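Local structure of putative C39-like peptidase (Bacillus anthracis, 3ERV) at residues S103-Y108 with T162-N167. The protein is of unknown function but probably acts as a C39-like cysteine peptidase that cleaves peptide bonds. Numbering follows the deposited sequence.
Sequences SGYGVY and TTWETN
Trp-164 reaches out from strand 162-166 and sets the far corner of its indole, CH2, against the base of the Tyr-105 side chain. CH2 lies 3.8 Å from Tyr-105 CB, so the touch falls where the phenol ring joins its CB. The rings meet at a slant, neither stacked nor edge-to-face, with their planes at 60°. The centroid of the tyrosine ring is 5.5 Å from that of the six-membered ring of Trp-164. The backbones stay well apart, with 11.6 Å between the CA atoms of Tyr-105 and Trp-164, and the two aromatic side chains bridge that gap.

Tyr-105 has its CG anti to the backbone N (chi1 174°), which turns the ring toward Tyr-108, whose CZ lies in the ring plane at its edge. There the two phenols share a hydrogen bond, OH of Tyr-105 to OH of Tyr-108, 2.7 Å long. Tyr-108 OH also bonds Ser-172 O, and Tyr-105 OH has a weak bond from Thr-174 N, which ties the phenols to the end of strand 169-173 and the residue after it. Val-94 and Ile-173 pack on both Tyr-105 and Trp-164, while Arg-86 makes a cation-pi contact with the indole.

Across the two segments the contact is purely apolar, small but buried. It joins the hairpin of strands 162-166 and 169-173 to the loop leading into helix 109-119. Having no hydrogen bond, it fixes no direction itself; the hydroxyl bonds hold the Tyr-105 ring in position.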
ATOM      1  N   SER A 103      18.033   5.848  -7.554  1.00 46.66           N
ATOM      2  CA  SER A 103      17.469   4.502  -7.334  1.00 47.35           C
ATOM      3  C   SER A 103      16.506   4.447  -6.167  1.00 45.76           C
ATOM      4  O   SER A 103      16.749   5.084  -5.148  1.00 45.36           O
ATOM      5  CB  SER A 103      18.588   3.504  -7.026  1.00 46.78           C
ATOM      6  OG  SER A 103      19.531   3.542  -8.064  1.00 52.53           O
ATOM      7  N   GLY A 104      15.471   3.610  -6.286  1.00 45.23           N
ATOM      8  CA  GLY A 104      14.556   3.364  -5.176  1.00 44.51           C
ATOM      9  C   GLY A 104      13.557   2.299  -5.533  1.00 45.46           C
ATOM     10  O   GLY A 104      13.413   1.909  -6.711  1.00 45.18           O
ATOM     11  N   TYR A 105      12.849   1.788  -4.537  1.00 44.35           N
ATOM     12  CA  TYR A 105      11.873   0.782  -4.809  1.00 43.49           C
ATOM     13  C   TYR A 105      10.512   1.126  -4.144  1.00 44.01           C
ATOM     14  O   TYR A 105       9.619   1.687  -4.792  1.00 42.89           O
ATOM     15  CB  TYR A 105      12.431  -0.588  -4.355  1.00 44.05           C
ATOM     16  CG  TYR A 105      11.410  -1.711  -4.470  1.00 43.43           C
ATOM     17  CD1 TYR A 105      10.846  -2.035  -5.715  1.00 44.60           C
ATOM     18  CD2 TYR A 105      11.018  -2.452  -3.354  1.00 42.60           C
ATOM     19  CE1 TYR A 105       9.908  -3.054  -5.839  1.00 43.02           C
ATOM     20  CE2 TYR A 105      10.067  -3.472  -3.466  1.00 43.03           C
ATOM     21  CZ  TYR A 105       9.537  -3.770  -4.747  1.00 43.51           C
ATOM     22  OH  TYR A 105       8.624  -4.778  -4.940  1.00 47.87           O
ATOM     23  N   GLY A 106      10.382   0.853  -2.839  1.00 43.41           N
ATOM     24  CA  GLY A 106       9.095   1.044  -2.142  1.00 43.46           C
ATOM     25  C   GLY A 106       9.297   0.517  -0.740  1.00 43.46           C
ATOM     26  O   GLY A 106      10.443   0.325  -0.294  1.00 43.64           O
ATOM     27  N   VAL A 107       8.198   0.251  -0.052  1.00 43.66           N
ATOM     28  CA  VAL A 107       8.260  -0.159   1.339  1.00 44.01           C
ATOM     29  C   VAL A 107       7.125  -1.150   1.524  1.00 44.75           C
ATOM     30  O   VAL A 107       6.079  -1.029   0.886  1.00 46.91           O
ATOM     31  CB  VAL A 107       8.120   1.057   2.311  1.00 43.21           C
ATOM     32  CG1 VAL A 107       6.758   1.731   2.104  1.00 44.77           C
ATOM     33  CG2 VAL A 107       8.253   0.597   3.762  1.00 41.75           C
ATOM     34  N   TYR A 108       7.331  -2.151   2.369  1.00 45.01           N
ATOM     35  CA  TYR A 108       6.325  -3.182   2.555  1.00 45.14           C
ATOM     36  C   TYR A 108       5.514  -2.915   3.835  1.00 45.52           C
ATOM     37  O   TYR A 108       5.644  -1.877   4.469  1.00 44.38           O
ATOM     38  CB  TYR A 108       6.972  -4.575   2.526  1.00 45.54           C
ATOM     39  CG  TYR A 108       7.281  -5.088   1.118  1.00 46.26           C
ATOM     40  CD1 TYR A 108       6.901  -4.343  -0.008  1.00 45.53           C
ATOM     41  CD2 TYR A 108       7.914  -6.347   0.904  1.00 48.09           C
ATOM     42  CE1 TYR A 108       7.150  -4.790  -1.298  1.00 44.29           C
ATOM     43  CE2 TYR A 108       8.165  -6.816  -0.406  1.00 46.05           C
ATOM     44  CZ  TYR A 108       7.766  -6.020  -1.510  1.00 46.25           C
ATOM     45  OH  TYR A 108       7.983  -6.414  -2.840  1.00 49.03           O
ATOM     46  N   THR A 162      12.324 -10.254  -9.418  1.00 62.16           N
ATOM     47  CA  THR A 162      13.727 -10.498  -9.066  1.00 63.80           C
ATOM     48  C   THR A 162      13.780 -10.937  -7.602  1.00 64.07           C
ATOM     49  O   THR A 162      12.856 -10.671  -6.811  1.00 63.74           O
ATOM     50  CB  THR A 162      14.595  -9.231  -9.126  1.00 64.34           C
ATOM     51  OG1 THR A 162      14.264  -8.453 -10.280  1.00 66.41           O
ATOM     52  CG2 THR A 162      16.083  -9.592  -9.125  1.00 64.47           C
ATOM     53  N   THR A 163      14.876 -11.576  -7.230  1.00 64.03           N
ATOM     54  CA  THR A 163      15.132 -11.829  -5.835  1.00 64.52           C
ATOM     55  C   THR A 163      16.330 -10.971  -5.443  1.00 63.96           C
ATOM     56  O   THR A 163      17.357 -10.968  -6.110  1.00 63.39           O
ATOM     57  CB  THR A 163      15.386 -13.320  -5.566  1.00 65.35           C
ATOM     58  OG1 THR A 163      14.412 -14.089  -6.279  1.00 67.83           O
ATOM     59  CG2 THR A 163      15.241 -13.642  -4.086  1.00 66.06           C
ATOM     60  N   TRP A 164      16.170 -10.206  -4.369  1.00 63.14           N
ATOM     61  CA  TRP A 164      17.253  -9.415  -3.849  1.00 62.16           C
ATOM     62  C   TRP A 164      17.729 -10.122  -2.624  1.00 62.13           C
ATOM     63  O   TRP A 164      16.924 -10.652  -1.839  1.00 61.73           O
ATOM     64  CB  TRP A 164      16.734  -8.048  -3.402  1.00 62.73           C
ATOM     65  CG  TRP A 164      16.509  -7.071  -4.509  1.00 60.08           C
ATOM     66  CD1 TRP A 164      16.626  -7.296  -5.847  1.00 58.67           C
ATOM     67  CD2 TRP A 164      16.075  -5.715  -4.361  1.00 58.64           C
ATOM     68  NE1 TRP A 164      16.298  -6.160  -6.545  1.00 58.59           N
ATOM     69  CE2 TRP A 164      15.963  -5.171  -5.656  1.00 58.11           C
ATOM     70  CE3 TRP A 164      15.757  -4.909  -3.254  1.00 57.45           C
ATOM     71  CZ2 TRP A 164      15.577  -3.846  -5.881  1.00 58.77           C
ATOM     72  CZ3 TRP A 164      15.366  -3.597  -3.475  1.00 58.37           C
ATOM     73  CH2 TRP A 164      15.266  -3.081  -4.779  1.00 58.54           C
ATOM     74  N   GLU A 165      19.038 -10.098  -2.442  1.00 62.53           N
ATOM     75  CA  GLU A 165      19.648 -10.561  -1.196  1.00 63.24           C
ATOM     76  C   GLU A 165      19.870  -9.369  -0.286  1.00 62.19           C
ATOM     77  O   GLU A 165      20.497  -8.395  -0.676  1.00 62.76           O
ATOM     78  CB  GLU A 165      20.985 -11.230  -1.482  1.00 62.47           C
ATOM     79  CG  GLU A 165      20.924 -12.725  -1.367  1.00 67.86           C
ATOM     80  CD  GLU A 165      22.269 -13.359  -1.706  1.00 73.25           C
ATOM     81  OE1 GLU A 165      22.354 -14.067  -2.754  1.00 74.69           O
ATOM     82  OE2 GLU A 165      23.234 -13.095  -0.939  1.00 71.63           O
ATOM     83  N   THR A 166      19.362  -9.444   0.925  1.00 62.77           N
ATOM     84  CA  THR A 166      19.461  -8.306   1.850  1.00 62.39           C
ATOM     85  C   THR A 166      20.077  -8.859   3.129  1.00 63.84           C
ATOM     86  O   THR A 166      20.265 -10.083   3.230  1.00 63.86           O
ATOM     87  CB  THR A 166      18.075  -7.766   2.176  1.00 61.74           C
ATOM     88  OG1 THR A 166      17.438  -8.633   3.120  1.00 58.84           O
ATOM     89  CG2 THR A 166      17.211  -7.689   0.912  1.00 60.02           C
ATOM     90  N   ASN A 167      20.369  -7.994   4.106  1.00 64.20           N
ATOM     91  CA  ASN A 167      20.874  -8.462   5.393  1.00 65.48           C
ATOM     92  C   ASN A 167      19.851  -9.310   6.151  1.00 66.22           C
ATOM     93  O   ASN A 167      20.118  -9.800   7.238  1.00 66.66           O
ATOM     94  CB  ASN A 167      21.359  -7.292   6.266  1.00 65.86           C
TER